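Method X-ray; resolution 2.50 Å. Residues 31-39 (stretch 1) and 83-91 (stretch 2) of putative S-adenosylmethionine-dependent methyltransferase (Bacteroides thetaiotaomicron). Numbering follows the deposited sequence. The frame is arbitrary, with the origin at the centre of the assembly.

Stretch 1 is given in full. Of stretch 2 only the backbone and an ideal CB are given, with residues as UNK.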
# COMPACT_ATOMS: atom_id res chain seq x y z
N GLY A 31 -22.97 -7.62 -5.93
CA GLY A 31 -23.30 -7.53 -7.34
C GLY A 31 -22.61 -8.56 -8.20
O GLY A 31 -23.25 -9.23 -9.02
N ILE A 32 -21.31 -8.70 -8.02
CA ILE A 32 -20.50 -9.64 -8.80
C ILE A 32 -20.99 -11.08 -8.77
O ILE A 32 -21.30 -11.61 -7.71
CB ILE A 32 -19.05 -9.59 -8.33
CG1 ILE A 32 -18.54 -8.15 -8.39
CG2 ILE A 32 -18.20 -10.52 -9.17
CD1 ILE A 32 -18.29 -7.54 -9.76
N ARG A 33 -21.05 -11.69 -9.95
CA ARG A 33 -21.50 -13.08 -10.11
C ARG A 33 -20.35 -13.99 -10.53
O ARG A 33 -20.43 -15.21 -10.38
CB ARG A 33 -22.57 -13.17 -11.19
CG ARG A 33 -23.86 -12.40 -10.93
CD ARG A 33 -24.81 -12.56 -12.12
NE ARG A 33 -26.11 -11.95 -11.88
CZ ARG A 33 -27.12 -11.99 -12.75
NH1 ARG A 33 -26.97 -12.61 -13.92
NH2 ARG A 33 -28.28 -11.41 -12.45
N HIS A 34 -19.29 -13.38 -11.06
CA HIS A 34 -18.11 -14.12 -11.54
C HIS A 34 -16.82 -13.63 -10.88
O HIS A 34 -16.47 -12.47 -10.98
CB HIS A 34 -17.95 -13.95 -13.05
CG HIS A 34 -19.24 -14.03 -13.81
ND1 HIS A 34 -20.31 -13.21 -13.56
CD2 HIS A 34 -19.61 -14.82 -14.86
CE1 HIS A 34 -21.29 -13.48 -14.41
NE2 HIS A 34 -20.88 -14.45 -15.21
N PHE A 35 -16.11 -14.54 -10.22
CA PHE A 35 -14.86 -14.17 -9.57
C PHE A 35 -13.69 -14.92 -10.17
O PHE A 35 -13.82 -16.06 -10.61
CB PHE A 35 -14.92 -14.47 -8.07
CG PHE A 35 -16.06 -13.80 -7.36
CD1 PHE A 35 -17.34 -14.35 -7.41
CD2 PHE A 35 -15.87 -12.59 -6.70
CE1 PHE A 35 -18.42 -13.69 -6.80
CE2 PHE A 35 -16.95 -11.93 -6.08
CZ PHE A 35 -18.23 -12.48 -6.14
N ILE A 36 -12.53 -14.28 -10.19
CA ILE A 36 -11.31 -14.90 -10.68
C ILE A 36 -10.49 -14.98 -9.39
O ILE A 36 -10.19 -13.96 -8.78
CB ILE A 36 -10.60 -14.02 -11.74
CG1 ILE A 36 -11.42 -14.01 -13.03
CG2 ILE A 36 -9.22 -14.58 -12.06
CD1 ILE A 36 -11.53 -15.28 -13.81
N VAL A 37 -10.15 -16.20 -8.99
CA VAL A 37 -9.43 -16.40 -7.73
C VAL A 37 -8.22 -17.32 -7.76
O VAL A 37 -8.05 -18.14 -8.67
CB VAL A 37 -10.38 -16.94 -6.66
CG1 VAL A 37 -11.49 -15.93 -6.39
CG2 VAL A 37 -10.98 -18.26 -7.14
N GLU A 38 -7.39 -17.19 -6.72
CA GLU A 38 -6.19 -18.01 -6.57
C GLU A 38 -6.53 -19.32 -5.88
O GLU A 38 -5.68 -20.20 -5.78
CB GLU A 38 -5.14 -17.26 -5.75
CG GLU A 38 -4.61 -16.02 -6.45
CD GLU A 38 -3.78 -15.15 -5.53
OE1 GLU A 38 -2.80 -15.65 -4.95
OE2 GLU A 38 -4.13 -13.95 -5.38
N ASP A 39 -7.76 -19.44 -5.41
CA ASP A 39 -8.24 -20.65 -4.74
C ASP A 39 -9.71 -20.54 -4.37
O ASP A 39 -10.10 -19.75 -3.52
CB ASP A 39 -7.42 -20.95 -3.49
CG ASP A 39 -7.91 -22.19 -2.77
OD1 ASP A 39 -8.02 -23.26 -3.42
OD2 ASP A 39 -8.18 -22.11 -1.55
N UNK A 83 -20.26 -7.15 -20.30
CA UNK A 83 -21.01 -6.14 -19.58
C UNK A 83 -21.33 -6.49 -18.14
O UNK A 83 -22.04 -5.75 -17.46
CB UNK A 83 -22.32 -5.86 -20.32
N UNK A 84 -20.81 -7.62 -17.67
CA UNK A 84 -21.03 -8.05 -16.29
C UNK A 84 -19.79 -7.75 -15.46
O UNK A 84 -18.66 -7.98 -15.91
CB UNK A 84 -21.37 -9.54 -16.23
N UNK A 85 -19.98 -7.23 -14.25
CA UNK A 85 -18.85 -6.91 -13.38
C UNK A 85 -18.23 -8.18 -12.80
O UNK A 85 -18.93 -9.16 -12.56
CB UNK A 85 -19.29 -5.98 -12.25
N UNK A 86 -16.91 -8.17 -12.59
CA UNK A 86 -16.20 -9.33 -12.03
C UNK A 86 -15.25 -8.93 -10.92
O UNK A 86 -14.77 -7.80 -10.86
CB UNK A 86 -15.42 -10.06 -13.13
N UNK A 87 -14.95 -9.87 -10.03
CA UNK A 87 -14.03 -9.55 -8.95
C UNK A 87 -12.84 -10.49 -8.90
O UNK A 87 -12.92 -11.62 -9.38
CB UNK A 87 -14.77 -9.58 -7.61
N UNK A 88 -11.73 -10.01 -8.35
CA UNK A 88 -10.53 -10.83 -8.20
C UNK A 88 -10.31 -10.93 -6.70
O UNK A 88 -10.45 -9.94 -5.98
CB UNK A 88 -9.32 -10.24 -8.93
N UNK A 89 -9.97 -12.13 -6.22
CA UNK A 89 -9.76 -12.35 -4.78
C UNK A 89 -8.48 -13.14 -4.50
O UNK A 89 -8.24 -14.18 -5.11
CB UNK A 89 -10.96 -13.09 -4.18
N UNK A 90 -7.68 -12.65 -3.56
CA UNK A 90 -6.42 -13.33 -3.22
C UNK A 90 -6.46 -14.25 -2.00
O UNK A 90 -7.52 -14.50 -1.42
CB UNK A 90 -5.34 -12.27 -2.99
N UNK A 91 -5.28 -14.76 -1.63
CA UNK A 91 -5.12 -15.65 -0.49
C UNK A 91 -6.04 -16.86 -0.56
O UNK A 91 -5.85 -17.84 0.16
CB UNK A 91 -5.38 -14.88 0.81

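Position 83 has phi/psi of 110/5, and no atom of stretch 1 lies within 5.5 Å of its ideal CB. Stretch 1 therefore sets no demand, but the positive phi by itself favours glycine. The residue is Gly83, the turn that closes a preceding helix as a Schellman motif.

At 84 the CA-to-CB bond points toward stretch 1, and the ideal CB stands 4.3 Å from His34 CE1. A small or medium side chain could lie against the imidazole; Ala84 makes this contact with its methyl group alone.

Position 85 points sideways, and its ideal CB is a tight 3.1 Å from Ile32 CD1. That crowding leaves the CB little freedom, while stretch 1 offers it no polar partner, so several modest side chains would suit. It is Ser85, whose OG is hydrogen-bonded elsewhere in the structure.

From 86 to 89 the backbone is a strand running parallel to 34-37, with 26° between their directions. At 86 the CB projects to the sheet face carrying His34 and Ile36, whose side chains offer a largely apolar surface to a long, flexible or branched chain. Selenomethionine, Met86, extends along it: CE reaches 3.3 Å from His34 CB and 4.2 Å from Ile36 CG1.

Position 87 belongs to the opposite face, with Phe35 and Val37. Its ideal CB would sit only 3.3 Å from Phe35 CD2, a tight approach, and 3.9 Å from Ile32 CG2. Glycine fits best, and Gly87 leaves its backbone to do the work: N donates to His34 O at 3.2 Å and O accepts from Ile36 N at 2.8 Å, so this one residue bonds to stretch 1 through both its N and its O.

At 88 the CB returns to the Ile36 face, 3.8 Å from Ile36 O. A beta-branched or other apolar residue would suit the strand. Val88, with chi1 t, brings CG2 to 4.4 Å from Ile36 CB.

Position 89 faces Phe35 and Val37, its ideal CB 3.6 Å from Val37 CG1, inviting leucine, isoleucine, valine or methionine. Ile89 (chi1 m, chi2 t) carries CD1 to 3.5 Å from Phe35 CD2, while its N donates to Ile36 O at 3.2 Å.

The CA-to-CB bond at 90 points away overall, yet the ideal CB lies 3.2 Å from Glu38 OE2. That carboxylate calls for a short donor such as serine or threonine. Ser90 OG donates to Glu38 OE2 at 2.7 Å.

Position 91 points away, with no stretch 1 atom within 5.5 Å of its ideal CB, so many polar residues would do. It is Glu91, poorly ordered.

Stretch 2, residues 83-91: GASMGVISE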
# COMPACT_ATOMS: atom_id res chain seq x y z
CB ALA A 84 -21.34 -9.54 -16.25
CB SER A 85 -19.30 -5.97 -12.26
OG SER A 85 -19.74 -4.73 -12.79
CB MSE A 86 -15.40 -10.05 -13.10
CG MSE A 86 -16.21 -10.61 -14.25
SE MSE A 86 -15.01 -11.58 -15.44
CE MSE A 86 -15.17 -13.37 -14.69
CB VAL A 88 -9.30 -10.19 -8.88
CG1 VAL A 88 -8.11 -11.12 -8.74
CG2 VAL A 88 -9.57 -9.93 -10.35
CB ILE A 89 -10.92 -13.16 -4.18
CG1 ILE A 89 -12.26 -12.55 -4.60
CG2 ILE A 89 -10.80 -13.19 -2.66
CD1 ILE A 89 -13.47 -13.44 -4.37
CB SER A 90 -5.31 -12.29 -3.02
OG SER A 90 -4.96 -11.68 -4.25
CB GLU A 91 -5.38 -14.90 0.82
CG GLU A 91 -4.75 -13.52 0.85
CD GLU A 91 -3.29 -13.53 0.44
OE1 GLU A 91 -2.47 -14.12 1.18
OE2 GLU A 91 -2.98 -12.97 -0.62
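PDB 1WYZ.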